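Local coordinates for protein glycoside Hydrolase (Bacteroides uniformis, PDB 5TA0) that binds the agarose fragment neoagarooctaose and, as a family GH86 glycoside hydrolase, probably cleaves agarose chains, at residues G258-A262 / R263-F267; S298-E301 / A302-M306. All blocks are in the same frame, centred on the assembly; numbering follows the deposited sequence.

Contact 1 of 2, residues G258-A262 / R263-F267; sequences GRWNA and RWKQF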
loop_
_atom_site.group_PDB
_atom_site.type_symbol
_atom_site.label_atom_id
_atom_site.label_comp_id
_atom_site.label_asym_id
_atom_site.label_seq_id
_atom_site.Cartn_x
_atom_site.Cartn_y
_atom_site.Cartn_z
ATOM N N GLY A 258 18.606 -10.434 10.354
ATOM C CA GLY A 258 18.545 -9.944 11.703
ATOM C C GLY A 258 17.518 -8.824 11.879
ATOM O O GLY A 258 16.952 -8.671 12.936
ATOM N N ARG A 259 17.304 -8.035 10.829
ATOM C CA ARG A 259 16.307 -6.941 10.932
ATOM C C ARG A 259 14.886 -7.482 11.024
ATOM O O ARG A 259 14.104 -7.021 11.869
ATOM C CB ARG A 259 16.450 -5.935 9.811
ATOM C CG ARG A 259 15.522 -4.734 9.957
ATOM C CD ARG A 259 16.010 -3.554 9.176
ATOM N NE ARG A 259 15.017 -2.474 9.059
ATOM C CZ ARG A 259 15.290 -1.177 9.081
ATOM N NH1 ARG A 259 14.325 -0.278 8.866
ATOM N NH2 ARG A 259 16.511 -0.731 9.357
ATOM N N TRP A 260 14.575 -8.464 10.185
ATOM C CA TRP A 260 13.328 -9.214 10.326
ATOM C C TRP A 260 13.182 -9.776 11.742
ATOM O O TRP A 260 12.156 -9.609 12.419
ATOM C CB TRP A 260 13.252 -10.341 9.307
ATOM C CG TRP A 260 12.177 -11.329 9.669
ATOM C CD1 TRP A 260 12.365 -12.528 10.296
ATOM C CD2 TRP A 260 10.754 -11.171 9.515
ATOM N NE1 TRP A 260 11.152 -13.139 10.537
ATOM C CE2 TRP A 260 10.153 -12.316 10.074
ATOM C CE3 TRP A 260 9.932 -10.172 8.964
ATOM C CZ2 TRP A 260 8.775 -12.509 10.081
ATOM C CZ3 TRP A 260 8.556 -10.375 8.957
ATOM C CH2 TRP A 260 7.996 -11.532 9.513
ATOM N N ASN A 261 14.221 -10.484 12.201
ATOM C CA ASN A 261 14.148 -11.169 13.481
ATOM C C ASN A 261 13.978 -10.242 14.676
ATOM O O ASN A 261 13.299 -10.622 15.623
ATOM C CB ASN A 261 15.378 -12.051 13.692
ATOM C CG ASN A 261 15.345 -13.306 12.868
ATOM O OD1 ASN A 261 14.294 -13.870 12.580
ATOM N ND2 ASN A 261 16.529 -13.771 12.505
ATOM N N ALA A 262 14.549 -9.038 14.594
ATOM C CA ALA A 262 14.475 -8.076 15.696
ATOM C C ALA A 262 13.216 -7.208 15.703
ATOM O O ALA A 262 12.876 -6.638 16.732
ATOM C CB ALA A 262 15.691 -7.162 15.651
ATOM N N ARG A 263 12.557 -7.094 14.543
ATOM C CA ARG A 263 11.502 -6.102 14.343
ATOM C C ARG A 263 10.165 -6.788 14.041
ATOM O O ARG A 263 9.475 -7.173 14.986
ATOM C CB ARG A 263 11.943 -5.054 13.329
ATOM C CG ARG A 263 13.178 -4.305 13.776
ATOM C CD ARG A 263 13.487 -3.205 12.812
ATOM N NE ARG A 263 14.763 -2.580 13.125
ATOM C CZ ARG A 263 15.092 -1.329 12.817
ATOM N NH1 ARG A 263 14.229 -0.498 12.264
ATOM N NH2 ARG A 263 16.306 -0.879 13.129
ATOM N N TRP A 264 9.804 -6.977 12.773
ATOM C CA TRP A 264 8.494 -7.581 12.455
ATOM C C TRP A 264 8.240 -8.940 13.110
ATOM O O TRP A 264 7.116 -9.204 13.568
ATOM C CB TRP A 264 8.196 -7.594 10.935
ATOM C CG TRP A 264 7.398 -6.369 10.566
ATOM C CD1 TRP A 264 7.881 -5.166 10.146
ATOM C CD2 TRP A 264 5.999 -6.208 10.729
ATOM N NE1 TRP A 264 6.845 -4.268 9.970
ATOM C CE2 TRP A 264 5.683 -4.883 10.340
ATOM C CE3 TRP A 264 4.965 -7.070 11.115
ATOM C CZ2 TRP A 264 4.393 -4.376 10.421
ATOM C CZ3 TRP A 264 3.678 -6.563 11.172
ATOM C CH2 TRP A 264 3.405 -5.236 10.811
ATOM N N LYS A 265 9.256 -9.802 13.193
ATOM C CA LYS A 265 9.070 -11.073 13.893
ATOM C C LYS A 265 8.617 -10.832 15.344
ATOM O O LYS A 265 7.667 -11.453 15.826
ATOM C CB LYS A 265 10.343 -11.928 13.836
ATOM C CG LYS A 265 10.212 -13.334 14.443
ATOM C CD LYS A 265 10.794 -13.341 15.861
ATOM C CE LYS A 265 11.188 -14.701 16.451
ATOM N NZ LYS A 265 10.090 -15.605 16.821
ATOM N N GLN A 266 9.330 -9.956 16.049
ATOM C CA GLN A 266 9.006 -9.630 17.427
ATOM C C GLN A 266 7.682 -8.923 17.577
ATOM O O GLN A 266 6.967 -9.167 18.551
ATOM C CB GLN A 266 10.118 -8.779 18.074
ATOM C CG GLN A 266 11.506 -9.407 18.091
ATOM C CD GLN A 266 11.547 -10.769 18.746
ATOM O OE1 GLN A 266 10.870 -11.022 19.744
ATOM N NE2 GLN A 266 12.307 -11.670 18.154
ATOM N N PHE A 267 7.344 -8.024 16.641
ATOM C CA PHE A 267 6.066 -7.347 16.726
ATOM C C PHE A 267 4.895 -8.342 16.606
ATOM O O PHE A 267 3.953 -8.306 17.390
ATOM C CB PHE A 267 5.942 -6.272 15.658
ATOM C CG PHE A 267 4.628 -5.542 15.680
ATOM C CD1 PHE A 267 4.254 -4.747 16.742
ATOM C CD2 PHE A 267 3.755 -5.637 14.608
ATOM C CE1 PHE A 267 3.058 -4.043 16.743
ATOM C CE2 PHE A 267 2.546 -4.961 14.616
ATOM C CZ PHE A 267 2.193 -4.167 15.667
HETATM O O HOH W 1 11.457 -6.419 10.390
#
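Side chains R259 and R263, W260 and W264, and W260 and K265 pack locally, four or five residues apart, where helix 258-262 gives way to helix 264-271 in the connection between parallel strands 242-247 and 277-285. R263, leaving helical geometry, is the N-cap residue of the second helix. The guanidinium groups of R259 and R263 stack, centres 3.8 Å apart and planes at 17°, with R263 NH1 over the middle of the R259 group. R259, its CG beside its own carbonyl carbon (chi1 -175°), runs extended and crosses the extended R263 chain obliquely, bringing the two groups face to face. R263 NH1 has a salt bridge to D210, and R259 NH1 a hydrogen bond to the carbonyl of F249. With a leucine here instead of R263, D210 would probably lose its charged mate and the R259 guanidinium its stacked cover. W264 CB touches W260 CZ3 at 3.4 Å, and K265 CB lies over the five-membered ring of W260 in a CH-pi contact, 3.9 Å from its centroid. Across the break, K265 N bonds to W260 O at 3.0 Å. Q266 NE2 donates a hydrogen bond to N261 O at 2.9 Å, the acceptor lying in the Q266 amide plane. A water joins R259 O to W264 N. R263 rests on helix 204-210, W264 stacks on Y245 of strand 242-247, and W260 meets strand 523-538, where its NE1 bonds to Y535.

Contact 2 of 2, residues S298-E301 / A302-M306; sequences SNME and ATMDM. With EDO (1,2-ethanediol), chain U.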
loop_
_atom_site.group_PDB
_atom_site.type_symbol
_atom_site.label_atom_id
_atom_site.label_comp_id
_atom_site.label_asym_id
_atom_site.label_seq_id
_atom_site.Cartn_x
_atom_site.Cartn_y
_atom_site.Cartn_z
ATOM N N SER A 298 9.436 -7.543 -7.540
ATOM C CA SER A 298 9.551 -8.705 -6.682
ATOM C C SER A 298 9.887 -8.410 -5.219
ATOM O O SER A 298 9.607 -9.240 -4.342
ATOM C CB SER A 298 10.568 -9.722 -7.228
ATOM O OG SER A 298 11.931 -9.327 -7.001
ATOM N N ASN A 299 10.555 -7.280 -4.970
ATOM C CA ASN A 299 10.953 -6.943 -3.583
ATOM C C ASN A 299 9.737 -6.792 -2.644
ATOM O O ASN A 299 9.662 -7.460 -1.623
ATOM C CB ASN A 299 11.849 -5.699 -3.605
ATOM C CG ASN A 299 12.272 -5.232 -2.228
ATOM O OD1 ASN A 299 11.783 -4.217 -1.731
ATOM N ND2 ASN A 299 13.143 -5.984 -1.578
ATOM N N MET A 300 8.780 -5.941 -2.995
ATOM C CA MET A 300 7.596 -5.788 -2.135
ATOM C C MET A 300 6.760 -7.062 -2.052
ATOM O O MET A 300 6.125 -7.318 -1.033
ATOM C CB MET A 300 6.750 -4.580 -2.548
ATOM C CG MET A 300 6.053 -4.687 -3.873
ATOM S SD MET A 300 5.268 -3.158 -4.415
ATOM C CE MET A 300 3.784 -3.135 -3.427
ATOM N N GLU A 301 6.820 -7.890 -3.085
ATOM C CA GLU A 301 6.162 -9.190 -3.001
ATOM C C GLU A 301 6.761 -10.046 -1.865
ATOM O O GLU A 301 6.056 -10.751 -1.143
ATOM C CB GLU A 301 6.278 -9.942 -4.337
ATOM C CG GLU A 301 5.506 -9.328 -5.499
ATOM C CD GLU A 301 4.010 -9.308 -5.274
ATOM O OE1 GLU A 301 3.452 -10.329 -4.835
ATOM O OE2 GLU A 301 3.405 -8.246 -5.500
ATOM N N ALA A 302 8.086 -9.977 -1.720
ATOM C CA ALA A 302 8.786 -10.705 -0.663
ATOM C C ALA A 302 8.447 -10.148 0.725
ATOM O O ALA A 302 8.227 -10.911 1.652
ATOM C CB ALA A 302 10.285 -10.688 -0.907
ATOM N N THR A 303 8.425 -8.821 0.833
ATOM C CA THR A 303 8.062 -8.186 2.092
ATOM C C THR A 303 6.681 -8.650 2.555
ATOM O O THR A 303 6.493 -9.109 3.676
ATOM C CB THR A 303 8.063 -6.661 1.918
ATOM O OG1 THR A 303 9.341 -6.256 1.387
ATOM C CG2 THR A 303 7.788 -5.947 3.210
ATOM N N MET A 304 5.712 -8.516 1.658
ATOM C CA MET A 304 4.313 -8.851 2.019
ATOM C C MET A 304 4.109 -10.346 2.266
ATOM O O MET A 304 3.443 -10.723 3.223
ATOM C CB MET A 304 3.359 -8.306 0.977
ATOM C CG MET A 304 3.329 -6.798 0.931
ATOM S SD MET A 304 2.088 -6.078 -0.164
ATOM C CE MET A 304 2.829 -6.451 -1.724
ATOM N N ASP A 305 4.745 -11.183 1.447
ATOM C CA ASP A 305 4.707 -12.640 1.689
ATOM C C ASP A 305 5.281 -13.037 3.046
ATOM O O ASP A 305 4.773 -13.964 3.679
ATOM C CB ASP A 305 5.431 -13.427 0.579
ATOM C CG ASP A 305 4.586 -13.626 -0.689
ATOM O OD1 ASP A 305 3.482 -13.051 -0.800
ATOM O OD2 ASP A 305 5.073 -14.340 -1.597
ATOM N N MET A 306 6.326 -12.358 3.506
ATOM C CA MET A 306 6.926 -12.721 4.766
ATOM C C MET A 306 6.042 -12.375 5.952
ATOM O O MET A 306 5.887 -13.166 6.876
ATOM C CB MET A 306 8.295 -12.048 4.882
ATOM C CG MET A 306 9.173 -12.680 5.930
ATOM S SD MET A 306 10.932 -12.346 5.664
ATOM C CE MET A 306 11.653 -13.593 6.738
HETATM C C1 EDO U . 14.145 -1.055 -2.107
HETATM O O1 EDO U . 13.860 -2.216 -1.361
HETATM C C2 EDO U . 14.540 0.062 -1.180
HETATM O O2 EDO U . 13.725 1.150 -1.537
HETATM O O HOH W 2 9.604 -3.846 -0.015
#
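Two buried acids, E301 and D305, stand one turn apart on helix 298-315 and share the same two arginines. Their carboxylates do not touch: OE1 of E301 and OD1 of D305 are 4.9 Å apart. R360 and R563 each form salt bridges to both acids, while K529 adds a third cation, on D305. D305 N donates to E301 O at 2.9 Å, and the D305 carboxylate carbon CG folds back to 3.3 Å from that same carbonyl oxygen. On another side of the helix M300 and M304 lie side by side, pointing the same way, and meet through their methyl groups, CE to CE 3.8 Å. M300 takes the crowded position for CG, between backbone N and carbonyl carbon (chi1 68°), and both chains then bend at chi3 to bring the methyls together; both side chains also touch F357 of helix 340-358. M304 N donates to M300 O with an N-H...O angle of 171°, almost straight. A third side is polar. N299 OD1 accepts hydrogen bonds from 1,2-ethanediol O1 (2.9 Å) and from a water that also bonds T303 OG1, while N299 ND2 is held by the carbonyl of F603. The diol probably came from the crystallisation liquor. So many cations round E301 and D305 would favour the ionised form of both acids; the shared arginines probably offset the repulsion between these buried charges, and the salt bridges to R563 of strand 558-568 and K529 of strand 523-538 join the helix to those strands.

Contacts 1 and 2 follow one another along the chain and touch directly, W260 CG packing on M306 CE at 3.7 Å. K265 of contact 1 also reaches Y310, further along the helix that carries contact 2. F252 is met by both, by the rings of W260 and W264 and by T303, and strand 523-538 flanks both. Contact 2 is wholly buried, its centre about 12 Å from that of the chain. Contact 1, its centre about 20 Å away, is only partly buried. The first bridges a break between two helices with stacked guanidinium groups and tryptophan packing; the second lies within one continuous helix, where two nearby acids are met by cations from neighbouring elements, which probably balance their charge.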